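Local coordinates for protein BauA (Acinetobacter baumannii, PDB 6HCP) that takes up iron as the ferric preacinetobactin receptor, a TonB-dependent siderophore transporter of the outer membrane, at residues I65-K70 / A85-S90; P495-N500 / S538-S543; E614-T617 / G622-T625; Q636-E641 / T688-G693. All coordinates share one frame; numbering follows the deposited sequence.

Contact 1 is buried, between two parts of the plug domain where they face the barrel wall, and the other three join parts of the barrel and its loops. Contacts 3 and 4 both use strand 622-637, near its two ends; their centres lie about 40 Å apart. Contacts 2 and 3 sit on opposite sides of the chain's centre, about 62 Å from centre to centre. Chemistry follows place: waters bridge contact 1, contact 2 is a small, partly buried contact of a strand-end leucine with a loop turn, and contact 3 is backbone pairing at the barrel surface backed by charged and hydroxyl side chains. Contact 4 is buried and apolar, without a direct hydrogen bond between its segments.

Contact 1: I65-K70 / A85-S90; sequences ISYTDK and AATDPS. With EDO (1,2-ethanediol), chain H.
Tyr67 and Asp88 approach through two torsions: CG of Tyr67 stands opposite its carbonyl carbon (chi1 -57°), while CG of Asp88 points opposite its own N (chi1 -171°). The two side chains cross at about a right angle, the carboxylate plane turned 55° from the ring. Direct contact is light, Tyr67 OH coming to 3.9 Å from Asp88 CB, and no hydrogen bond joins the segments directly. Two waters at the ring's edge, in its plane, make the link. Tyr67 OH donates a hydrogen bond to the first at 2.7 Å, and that water donates to Asp88 OD2, again at 2.7 Å. The second donates to Tyr67 OH at 2.8 Å and bonds Thr87 OG1 at 2.9 Å. Ile65 CG1 lies over one ring face, toward its rim, and Met578 of barrel strand 575-590 touches Tyr67 and Thr87. Ser66 N donates to O2 of a 1,2-ethanediol, probably from the crystallisation liquor, at 2.8 Å. Asp88 OD1 closes an Asx turn with Ser90 N (2.9 Å) and forms a salt bridge with Lys142. The phenol hydroxyl thus donates once and accepts once, and the aspartate, probably ionised beside Lys142, would favour this direction of hydrogen bonding.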
loop_
_atom_site.group_PDB
_atom_site.type_symbol
_atom_site.label_atom_id
_atom_site.label_comp_id
_atom_site.label_asym_id
_atom_site.label_seq_id
_atom_site.Cartn_x
_atom_site.Cartn_y
_atom_site.Cartn_z
ATOM N N ILE A 65 -27.836 7.202 20.094
ATOM C CA ILE A 65 -26.641 7.984 19.775
ATOM C C ILE A 65 -26.995 8.956 18.662
ATOM O O ILE A 65 -27.841 8.659 17.808
ATOM C CB ILE A 65 -25.453 7.073 19.396
ATOM C CG1 ILE A 65 -24.187 7.912 19.184
ATOM C CG2 ILE A 65 -25.776 6.241 18.168
ATOM C CD1 ILE A 65 -22.949 7.324 19.760
ATOM N N SER A 66 -26.425 10.162 18.733
ATOM C CA SER A 66 -26.614 11.151 17.689
ATOM C C SER A 66 -25.259 11.669 17.206
ATOM O O SER A 66 -24.493 12.202 17.998
ATOM C CB SER A 66 -27.465 12.280 18.189
ATOM O OG SER A 66 -27.542 13.320 17.233
ATOM N N TYR A 67 -25.010 11.518 15.908
ATOM C CA TYR A 67 -23.771 11.980 15.272
ATOM C C TYR A 67 -24.002 13.373 14.690
ATOM O O TYR A 67 -25.027 13.631 14.060
ATOM C CB TYR A 67 -23.350 11.021 14.164
ATOM C CG TYR A 67 -23.154 9.604 14.627
ATOM C CD1 TYR A 67 -22.008 9.232 15.308
ATOM C CD2 TYR A 67 -24.132 8.634 14.416
ATOM C CE1 TYR A 67 -21.858 7.949 15.817
ATOM C CE2 TYR A 67 -23.990 7.348 14.920
ATOM C CZ TYR A 67 -22.798 6.977 15.523
ATOM O OH TYR A 67 -22.673 5.736 16.095
ATOM N N THR A 68 -22.977 14.225 14.793
ATOM C CA THR A 68 -23.051 15.596 14.247
ATOM C C THR A 68 -22.584 15.618 12.792
ATOM O O THR A 68 -21.847 14.742 12.323
ATOM C CB THR A 68 -22.237 16.582 15.097
ATOM O OG1 THR A 68 -20.856 16.244 14.948
ATOM C CG2 THR A 68 -22.613 16.545 16.563
ATOM N N ASP A 69 -22.922 16.718 12.121
ATOM C CA ASP A 69 -22.461 16.989 10.791
ATOM C C ASP A 69 -20.925 17.104 10.764
ATOM O O ASP A 69 -20.334 16.811 9.745
ATOM C CB ASP A 69 -23.153 18.209 10.174
ATOM C CG ASP A 69 -23.093 19.508 10.975
ATOM O OD1 ASP A 69 -22.843 19.477 12.192
ATOM O OD2 ASP A 69 -23.280 20.543 10.353
ATOM N N LYS A 70 -20.302 17.515 11.869
ATOM C CA LYS A 70 -18.832 17.567 11.936
ATOM C C LYS A 70 -18.265 16.141 11.794
ATOM O O LYS A 70 -17.325 15.902 11.032
ATOM C CB LYS A 70 -18.367 18.246 13.229
ATOM C CG LYS A 70 -16.844 18.280 13.447
ATOM C CD LYS A 70 -16.071 18.809 12.248
ATOM C CE LYS A 70 -14.672 19.311 12.565
ATOM N NZ LYS A 70 -13.833 18.265 13.204
ATOM N N ALA A 85 -22.424 2.978 11.075
ATOM C CA ALA A 85 -21.861 1.642 11.272
ATOM C C ALA A 85 -20.387 1.704 11.695
ATOM O O ALA A 85 -19.836 0.708 12.121
ATOM C CB ALA A 85 -22.012 0.803 10.024
ATOM N N ALA A 86 -19.726 2.841 11.498
ATOM C CA ALA A 86 -18.251 2.853 11.597
ATOM C C ALA A 86 -17.802 2.444 13.012
ATOM O O ALA A 86 -16.893 1.654 13.164
ATOM C CB ALA A 86 -17.718 4.208 11.198
ATOM N N THR A 87 -18.445 2.980 14.049
ATOM C CA THR A 87 -18.002 2.754 15.419
ATOM C C THR A 87 -19.029 2.005 16.275
ATOM O O THR A 87 -18.797 1.814 17.465
ATOM C CB THR A 87 -17.629 4.081 16.098
ATOM O OG1 THR A 87 -18.732 4.997 16.064
ATOM C CG2 THR A 87 -16.421 4.691 15.424
ATOM N N ASP A 88 -20.216 1.711 15.732
ATOM C CA ASP A 88 -21.301 1.191 16.574
ATOM C C ASP A 88 -21.333 -0.328 16.473
ATOM O O ASP A 88 -21.665 -0.891 15.432
ATOM C CB ASP A 88 -22.644 1.790 16.158
ATOM C CG ASP A 88 -23.787 1.474 17.111
ATOM O OD1 ASP A 88 -23.708 0.442 17.822
ATOM O OD2 ASP A 88 -24.767 2.233 17.074
ATOM N N PRO A 89 -20.941 -1.050 17.536
ATOM C CA PRO A 89 -20.875 -2.512 17.475
ATOM C C PRO A 89 -22.243 -3.209 17.425
ATOM O O PRO A 89 -22.301 -4.423 17.236
ATOM C CB PRO A 89 -20.177 -2.875 18.794
ATOM C CG PRO A 89 -20.601 -1.768 19.746
ATOM C CD PRO A 89 -20.699 -0.525 18.886
ATOM N N SER A 90 -23.326 -2.443 17.578
ATOM C CA SER A 90 -24.663 -3.008 17.442
ATOM C C SER A 90 -25.207 -2.809 16.025
ATOM O O SER A 90 -26.367 -3.147 15.753
ATOM C CB SER A 90 -25.592 -2.417 18.490
ATOM O OG SER A 90 -25.246 -2.920 19.772
HETATM C C1 EDO H . -27.769 11.074 22.469
HETATM O O1 EDO H . -28.470 10.849 23.705
HETATM C C2 EDO H . -26.323 10.589 22.575
HETATM O O2 EDO H . -25.651 10.771 21.303
HETATM O O HOH W 1 -24.646 4.156 15.239
HETATM O O HOH W 2 -20.894 4.641 17.949
#

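Contact 2: P495-N500 / S538-S543; sequences PATASN and SYLDPS
A type I turn from Pro495 to Ala498, in the long loop between barrel strands 478-489 and 508-520, meets the far end of strand 524-541. The place, across the chain's centre from the short hairpin turn that joins strands 599-618 and 622-637, is consistent with the extracellular loops of this receptor family. Leu540 is the one residue of its segment that reaches the turn, and its two methyls divide the work. CD1 meets CB of Ala498 at 3.8 Å. CD2 lies 3.9 Å from Thr497 OG1 and 4.4 Å from Pro495 CG, the leucine and threonine side chains crossing at about a right angle. The leucine chi1 of -161° carries the branch away from its own N and out over the turn. The turn is closed by its own bond, Ala498 N to Pro495 O at 3.1 Å. Just past Leu540 the chain turns a corner, where Asp541 OD1 takes two bonds from Ser543: one from N at 3.0 Å, forming an Asx turn, and one from OG at 2.8 Å, both from the same face of the carboxylate. Strand 549-569 bonds both segments: Tyr539 and Asp541 pair with Val553 and Thr551 respectively, while Ser499 makes a backbone bond with Pro550 and Asn500 OD1 receives Phe552 N.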
loop_
_atom_site.group_PDB
_atom_site.type_symbol
_atom_site.label_atom_id
_atom_site.label_comp_id
_atom_site.label_asym_id
_atom_site.label_seq_id
_atom_site.Cartn_x
_atom_site.Cartn_y
_atom_site.Cartn_z
ATOM N N PRO A 495 -51.491 -18.117 1.189
ATOM C CA PRO A 495 -51.739 -18.398 -0.230
ATOM C C PRO A 495 -53.019 -19.223 -0.475
ATOM O O PRO A 495 -53.547 -19.848 0.458
ATOM C CB PRO A 495 -50.465 -19.161 -0.636
ATOM C CG PRO A 495 -50.053 -19.886 0.629
ATOM C CD PRO A 495 -50.396 -18.924 1.755
ATOM N N ALA A 496 -53.414 -19.339 -1.749
ATOM C CA ALA A 496 -54.618 -20.074 -2.183
ATOM C C ALA A 496 -54.506 -21.580 -1.893
ATOM O O ALA A 496 -55.531 -22.271 -1.830
ATOM C CB ALA A 496 -54.867 -19.812 -3.651
ATOM N N THR A 497 -53.282 -22.064 -1.631
ATOM C CA THR A 497 -53.007 -23.482 -1.389
ATOM C C THR A 497 -53.206 -23.874 0.083
ATOM O O THR A 497 -53.163 -25.060 0.420
ATOM C CB THR A 497 -51.575 -23.829 -1.804
ATOM O OG1 THR A 497 -50.731 -22.911 -1.118
ATOM C CG2 THR A 497 -51.345 -23.718 -3.297
ATOM N N ALA A 498 -53.448 -22.892 0.961
ATOM C CA ALA A 498 -53.520 -23.155 2.409
ATOM C C ALA A 498 -54.931 -23.617 2.808
ATOM O O ALA A 498 -55.866 -23.422 2.063
ATOM C CB ALA A 498 -53.121 -21.904 3.156
ATOM N N SER A 499 -55.061 -24.187 4.008
ATOM C CA SER A 499 -56.366 -24.501 4.603
ATOM C C SER A 499 -57.142 -23.212 4.892
ATOM O O SER A 499 -58.364 -23.237 5.048
ATOM C CB SER A 499 -56.197 -25.310 5.847
ATOM O OG SER A 499 -55.582 -24.553 6.881
ATOM N N ASN A 500 -56.400 -22.112 5.093
ATOM C CA ASN A 500 -56.966 -20.818 5.474
ATOM C C ASN A 500 -56.648 -19.822 4.369
ATOM O O ASN A 500 -56.025 -18.780 4.621
ATOM C CB ASN A 500 -56.435 -20.333 6.827
ATOM C CG ASN A 500 -54.919 -20.327 6.931
ATOM O OD1 ASN A 500 -54.233 -21.152 6.318
ATOM N ND2 ASN A 500 -54.391 -19.498 7.824
ATOM N N SER A 538 -44.032 -16.023 9.525
ATOM C CA SER A 538 -45.194 -16.802 9.096
ATOM C C SER A 538 -44.762 -17.789 8.006
ATOM O O SER A 538 -43.887 -17.478 7.234
ATOM C CB SER A 538 -46.278 -15.881 8.618
ATOM O OG SER A 538 -46.782 -15.072 9.679
ATOM N N TYR A 539 -45.407 -18.957 7.950
ATOM C CA TYR A 539 -45.125 -19.936 6.905
ATOM C C TYR A 539 -46.268 -20.958 6.804
ATOM O O TYR A 539 -47.081 -21.094 7.709
ATOM C CB TYR A 539 -43.788 -20.620 7.197
ATOM C CG TYR A 539 -43.711 -21.265 8.551
ATOM C CD1 TYR A 539 -44.237 -22.528 8.746
ATOM C CD2 TYR A 539 -43.069 -20.670 9.623
ATOM C CE1 TYR A 539 -44.261 -23.125 9.990
ATOM C CE2 TYR A 539 -43.042 -21.276 10.870
ATOM C CZ TYR A 539 -43.656 -22.500 11.060
ATOM O OH TYR A 539 -43.682 -23.138 12.269
ATOM N N LEU A 540 -46.242 -21.737 5.723
ATOM C CA LEU A 540 -47.157 -22.845 5.475
ATOM C C LEU A 540 -46.657 -24.091 6.205
ATOM O O LEU A 540 -45.540 -24.513 5.976
ATOM C CB LEU A 540 -47.190 -23.037 3.957
ATOM C CG LEU A 540 -48.372 -23.811 3.385
ATOM C CD1 LEU A 540 -49.700 -23.261 3.899
ATOM C CD2 LEU A 540 -48.335 -23.775 1.858
ATOM N N ASP A 541 -47.425 -24.564 7.199
ATOM C CA ASP A 541 -47.068 -25.681 8.065
ATOM C C ASP A 541 -47.729 -26.983 7.583
ATOM O O ASP A 541 -48.912 -27.220 7.832
ATOM C CB ASP A 541 -47.450 -25.366 9.515
ATOM C CG ASP A 541 -47.012 -26.424 10.517
ATOM O OD1 ASP A 541 -46.431 -27.440 10.079
ATOM O OD2 ASP A 541 -47.336 -26.272 11.714
ATOM N N PRO A 542 -46.963 -27.950 7.021
ATOM C CA PRO A 542 -47.561 -29.187 6.511
ATOM C C PRO A 542 -47.954 -30.189 7.609
ATOM O O PRO A 542 -48.700 -31.131 7.341
ATOM C CB PRO A 542 -46.479 -29.756 5.578
ATOM C CG PRO A 542 -45.188 -29.187 6.116
ATOM C CD PRO A 542 -45.550 -27.810 6.637
ATOM N N SER A 543 -47.533 -29.927 8.850
ATOM C CA SER A 543 -47.862 -30.780 9.985
ATOM C C SER A 543 -49.249 -30.436 10.558
ATOM O O SER A 543 -49.784 -31.175 11.379
ATOM C CB SER A 543 -46.802 -30.687 11.050
ATOM O OG SER A 543 -46.963 -29.512 11.831
#

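Contact 3: E614-T617 / G622-T625; sequences EWDT and GTLT
Asp616 and Thr617 pair with Thr625 and Leu624 in antiparallel fashion near the turn of the hairpin formed by strands 599-618 and 622-637, in the wall of the barrel. The short strand axes come within 4.7 Å at 151°. Thr617 and Leu624 are a hydrogen-bonded pair: Thr617 N reaches Leu624 O at 2.9 Å, and Leu624 N returns to Thr617 O at 2.8 Å. Asp616 and Thr625 form the adjoining non-hydrogen-bonded pair, their CA atoms 4.4 Å apart, with CA-H...O contacts from Thr625 to Trp615 O and from Asp616 to Leu624 O. Alternation along the strands, as expected of a transmembrane barrel, puts different chemistry on the two faces. Asp616 and Thr625 share one of them, lying side by side and pointing the same way. Thr625 OG1 donates to Asp616 OD1 at 2.6 Å, arriving 35° above the carboxylate plane. With chi1 at -54° the hydroxyl of Thr625 meets the aspartate, while CG2, still close to the same oxygen, also packs on Glu614 CB at 3.8 Å. Thr623 CG2 touches Asp616 CB at 3.9 Å, on the side of the aspartate away from Glu614. Arg576 forms salt bridges with both Asp616 OD1 and Glu614 OE1, and Arg657 adds a second to Glu614 OE1, so the two acids sit in a charged cluster. On the other face, with Thr617 and Leu624, the Trp615 ring meets that of Tyr658 of a second subunit, the planes about 45° apart.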
loop_
_atom_site.group_PDB
_atom_site.type_symbol
_atom_site.label_atom_id
_atom_site.label_comp_id
_atom_site.label_asym_id
_atom_site.label_seq_id
_atom_site.Cartn_x
_atom_site.Cartn_y
_atom_site.Cartn_z
ATOM N N GLU A 614 -9.059 9.456 17.543
ATOM C CA GLU A 614 -8.438 10.609 16.929
ATOM C C GLU A 614 -7.508 11.257 17.966
ATOM O O GLU A 614 -7.806 11.257 19.164
ATOM C CB GLU A 614 -9.482 11.623 16.459
ATOM C CG GLU A 614 -10.381 11.141 15.334
ATOM C CD GLU A 614 -11.216 12.231 14.687
ATOM O OE1 GLU A 614 -11.399 13.278 15.337
ATOM O OE2 GLU A 614 -11.640 12.050 13.536
ATOM N N TRP A 615 -6.397 11.821 17.472
ATOM C CA TRP A 615 -5.404 12.488 18.322
ATOM C C TRP A 615 -4.980 13.799 17.648
ATOM O O TRP A 615 -4.714 13.816 16.445
ATOM C CB TRP A 615 -4.215 11.545 18.581
ATOM C CG TRP A 615 -3.054 12.198 19.271
ATOM C CD1 TRP A 615 -3.025 12.704 20.541
ATOM C CD2 TRP A 615 -1.729 12.391 18.738
ATOM N NE1 TRP A 615 -1.788 13.221 20.824
ATOM C CE2 TRP A 615 -0.977 13.054 19.734
ATOM C CE3 TRP A 615 -1.117 12.102 17.512
ATOM C CZ2 TRP A 615 0.353 13.424 19.535
ATOM C CZ3 TRP A 615 0.201 12.454 17.322
ATOM C CH2 TRP A 615 0.924 13.099 18.324
ATOM N N ASP A 616 -5.100 14.902 18.395
ATOM C CA ASP A 616 -4.823 16.251 17.908
ATOM C C ASP A 616 -3.446 16.735 18.421
ATOM O O ASP A 616 -3.065 16.461 19.554
ATOM C CB ASP A 616 -5.862 17.251 18.422
ATOM C CG ASP A 616 -7.260 17.093 17.858
ATOM O OD1 ASP A 616 -7.414 16.451 16.796
ATOM O OD2 ASP A 616 -8.161 17.736 18.416
ATOM N N THR A 617 -2.703 17.439 17.564
ATOM C CA THR A 617 -1.488 18.154 17.991
ATOM C C THR A 617 -1.376 19.440 17.165
ATOM O O THR A 617 -1.817 19.487 16.012
ATOM C CB THR A 617 -0.250 17.244 17.899
ATOM O OG1 THR A 617 0.859 17.853 18.568
ATOM C CG2 THR A 617 0.138 16.925 16.474
ATOM N N GLY A 622 -2.204 25.746 13.045
ATOM C CA GLY A 622 -3.380 24.884 12.884
ATOM C C GLY A 622 -3.297 23.633 13.737
ATOM O O GLY A 622 -2.377 23.450 14.534
ATOM N N THR A 623 -4.298 22.764 13.570
ATOM C CA THR A 623 -4.395 21.546 14.333
ATOM C C THR A 623 -4.335 20.357 13.375
ATOM O O THR A 623 -5.081 20.308 12.390
ATOM C CB THR A 623 -5.693 21.492 15.140
ATOM O OG1 THR A 623 -5.733 22.648 15.973
ATOM C CG2 THR A 623 -5.797 20.242 15.983
ATOM N N LEU A 624 -3.367 19.480 13.623
ATOM C CA LEU A 624 -3.248 18.239 12.913
ATOM C C LEU A 624 -3.959 17.163 13.733
ATOM O O LEU A 624 -3.746 17.064 14.935
ATOM C CB LEU A 624 -1.779 17.874 12.709
ATOM C CG LEU A 624 -1.548 16.465 12.156
ATOM C CD1 LEU A 624 -2.002 16.363 10.708
ATOM C CD2 LEU A 624 -0.079 16.062 12.282
ATOM N N THR A 625 -4.859 16.425 13.067
ATOM C CA THR A 625 -5.510 15.261 13.659
ATOM C C THR A 625 -5.092 13.999 12.894
ATOM O O THR A 625 -5.131 13.971 11.671
ATOM C CB THR A 625 -7.041 15.385 13.598
ATOM O OG1 THR A 625 -7.419 16.626 14.192
ATOM C CG2 THR A 625 -7.745 14.236 14.291
#

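Contact 4: Q636-E641 / T688-G693; sequences QYINAE and TNLALG
Ile638 and Asn689 bring the two backbones closest, 6.4 Å between their CA atoms, where the chain has just left strand 622-637 and where the other segment bulges. Two successive residues, Asn689 and Leu690, stand opposite the single Val258 in a classic beta bulge just before the short strand 691-692. Ile638 supplies all the side-chain reach from its segment. Its CD1 meets Leu690 CD2 at 3.6 Å, with CG1 of the same isoleucine 3.9 Å from that methyl; the two side chains cross at about a right angle. Ile638 CG2 lies 4.0 Å from Asn689 CB. With chi1 near -65°, CG1 stands opposite the carbonyl carbon and CG2 opposite N, so that CD1 is turned to the Leu690 methyl while CG2 lies over Asn689, whose carbonyl oxygen CD1 also approaches. Asn689 OD1 accepts from Val260 N. Val646 of strand 645-662 touches both Ile638 and Leu690. No hydrogen bond runs directly between the segments; Gln684 NE2 instead bonds both Ile638 O and Asn689 O. The contact therefore pairs apolar side-chain packing with a single amide that satisfies a carbonyl on each segment, joining the barrel strand end to residues of the predicted TonB C-terminal box.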
loop_
_atom_site.group_PDB
_atom_site.type_symbol
_atom_site.label_atom_id
_atom_site.label_comp_id
_atom_site.label_asym_id
_atom_site.label_seq_id
_atom_site.Cartn_x
_atom_site.Cartn_y
_atom_site.Cartn_z
ATOM N N GLN A 636 -20.077 -15.392 9.990
ATOM C CA GLN A 636 -21.518 -15.292 9.726
ATOM C C GLN A 636 -21.956 -16.519 8.927
ATOM O O GLN A 636 -21.285 -16.945 7.984
ATOM C CB GLN A 636 -21.857 -14.020 8.946
ATOM C CG GLN A 636 -21.098 -12.778 9.413
ATOM C CD GLN A 636 -19.935 -12.429 8.518
ATOM O OE1 GLN A 636 -20.122 -12.175 7.339
ATOM N NE2 GLN A 636 -18.729 -12.464 9.071
ATOM N N TYR A 637 -23.149 -17.022 9.247
ATOM C CA TYR A 637 -23.753 -18.070 8.484
ATOM C C TYR A 637 -24.390 -17.502 7.229
ATOM O O TYR A 637 -25.019 -16.421 7.233
ATOM C CB TYR A 637 -24.762 -18.854 9.328
ATOM C CG TYR A 637 -24.093 -19.740 10.335
ATOM C CD1 TYR A 637 -23.437 -20.891 9.927
ATOM C CD2 TYR A 637 -23.934 -19.334 11.650
ATOM C CE1 TYR A 637 -22.738 -21.673 10.827
ATOM C CE2 TYR A 637 -23.223 -20.101 12.559
ATOM C CZ TYR A 637 -22.674 -21.302 12.154
ATOM O OH TYR A 637 -21.929 -22.047 13.022
ATOM N N ILE A 638 -24.334 -18.307 6.168
ATOM C CA ILE A 638 -24.844 -17.909 4.866
ATOM C C ILE A 638 -26.217 -18.550 4.612
ATOM O O ILE A 638 -27.024 -18.011 3.843
ATOM C CB ILE A 638 -23.795 -18.234 3.778
ATOM C CG1 ILE A 638 -22.542 -17.380 4.004
ATOM C CG2 ILE A 638 -24.348 -18.052 2.368
ATOM C CD1 ILE A 638 -22.811 -15.882 4.122
ATOM N N ASN A 639 -26.495 -19.677 5.275
ATOM C CA ASN A 639 -27.833 -20.310 5.160
ATOM C C ASN A 639 -28.347 -20.703 6.542
ATOM O O ASN A 639 -27.606 -20.778 7.501
ATOM C CB ASN A 639 -27.846 -21.516 4.218
ATOM C CG ASN A 639 -26.920 -22.651 4.627
ATOM O OD1 ASN A 639 -26.413 -22.707 5.746
ATOM N ND2 ASN A 639 -26.667 -23.555 3.693
ATOM N N ALA A 640 -29.671 -20.836 6.631
ATOM C CA ALA A 640 -30.365 -21.070 7.896
ATOM C C ALA A 640 -30.096 -22.496 8.389
ATOM O O ALA A 640 -30.247 -22.784 9.576
ATOM C CB ALA A 640 -31.843 -20.810 7.722
ATOM N N GLU A 641 -29.712 -23.380 7.463
ATOM C CA GLU A 641 -29.261 -24.748 7.796
ATOM C C GLU A 641 -27.911 -24.713 8.519
ATOM O O GLU A 641 -27.516 -25.698 9.148
ATOM C CB GLU A 641 -29.152 -25.608 6.531
ATOM C CG GLU A 641 -30.486 -25.867 5.848
ATOM C CD GLU A 641 -31.119 -24.683 5.134
ATOM O OE1 GLU A 641 -30.357 -23.801 4.637
ATOM O OE2 GLU A 641 -32.376 -24.566 5.197
ATOM N N THR A 688 -29.348 -11.866 -2.399
ATOM C CA THR A 688 -28.420 -12.898 -2.875
ATOM C C THR A 688 -27.528 -13.312 -1.699
ATOM O O THR A 688 -27.503 -12.645 -0.672
ATOM C CB THR A 688 -27.563 -12.416 -4.059
ATOM O OG1 THR A 688 -26.852 -11.255 -3.625
ATOM C CG2 THR A 688 -28.360 -12.101 -5.310
ATOM N N ASN A 689 -26.788 -14.413 -1.856
ATOM C CA ASN A 689 -26.094 -15.056 -0.731
ATOM C C ASN A 689 -24.832 -14.295 -0.299
ATOM O O ASN A 689 -24.537 -14.236 0.903
ATOM C CB ASN A 689 -25.701 -16.497 -1.049
ATOM C CG ASN A 689 -26.860 -17.450 -1.258
ATOM O OD1 ASN A 689 -26.676 -18.445 -1.946
ATOM N ND2 ASN A 689 -28.027 -17.183 -0.663
ATOM N N LEU A 690 -24.054 -13.773 -1.271
ATOM C CA LEU A 690 -22.725 -13.250 -1.008
ATOM C C LEU A 690 -22.453 -12.026 -1.880
ATOM O O LEU A 690 -22.878 -11.971 -3.014
ATOM C CB LEU A 690 -21.661 -14.289 -1.376
ATOM C CG LEU A 690 -21.661 -15.610 -0.627
ATOM C CD1 LEU A 690 -20.573 -16.504 -1.204
ATOM C CD2 LEU A 690 -21.459 -15.413 0.858
ATOM N N ALA A 691 -21.625 -11.126 -1.356
ATOM C CA ALA A 691 -21.030 -10.064 -2.122
ATOM C C ALA A 691 -19.675 -9.736 -1.492
ATOM O O ALA A 691 -19.481 -9.898 -0.297
ATOM C CB ALA A 691 -21.926 -8.855 -2.135
ATOM N N LEU A 692 -18.732 -9.289 -2.322
ATOM C CA LEU A 692 -17.440 -8.872 -1.824
ATOM C C LEU A 692 -17.554 -7.533 -1.093
ATOM O O LEU A 692 -18.202 -6.614 -1.566
ATOM C CB LEU A 692 -16.461 -8.732 -2.995
ATOM C CG LEU A 692 -15.967 -10.037 -3.598
ATOM C CD1 LEU A 692 -15.149 -9.745 -4.852
ATOM C CD2 LEU A 692 -15.141 -10.831 -2.594
ATOM N N GLY A 693 -16.811 -7.411 0.005
ATOM C CA GLY A 693 -16.653 -6.157 0.709
ATOM C C GLY A 693 -15.887 -5.140 -0.129
ATOM O O GLY A 693 -15.104 -5.506 -0.987
#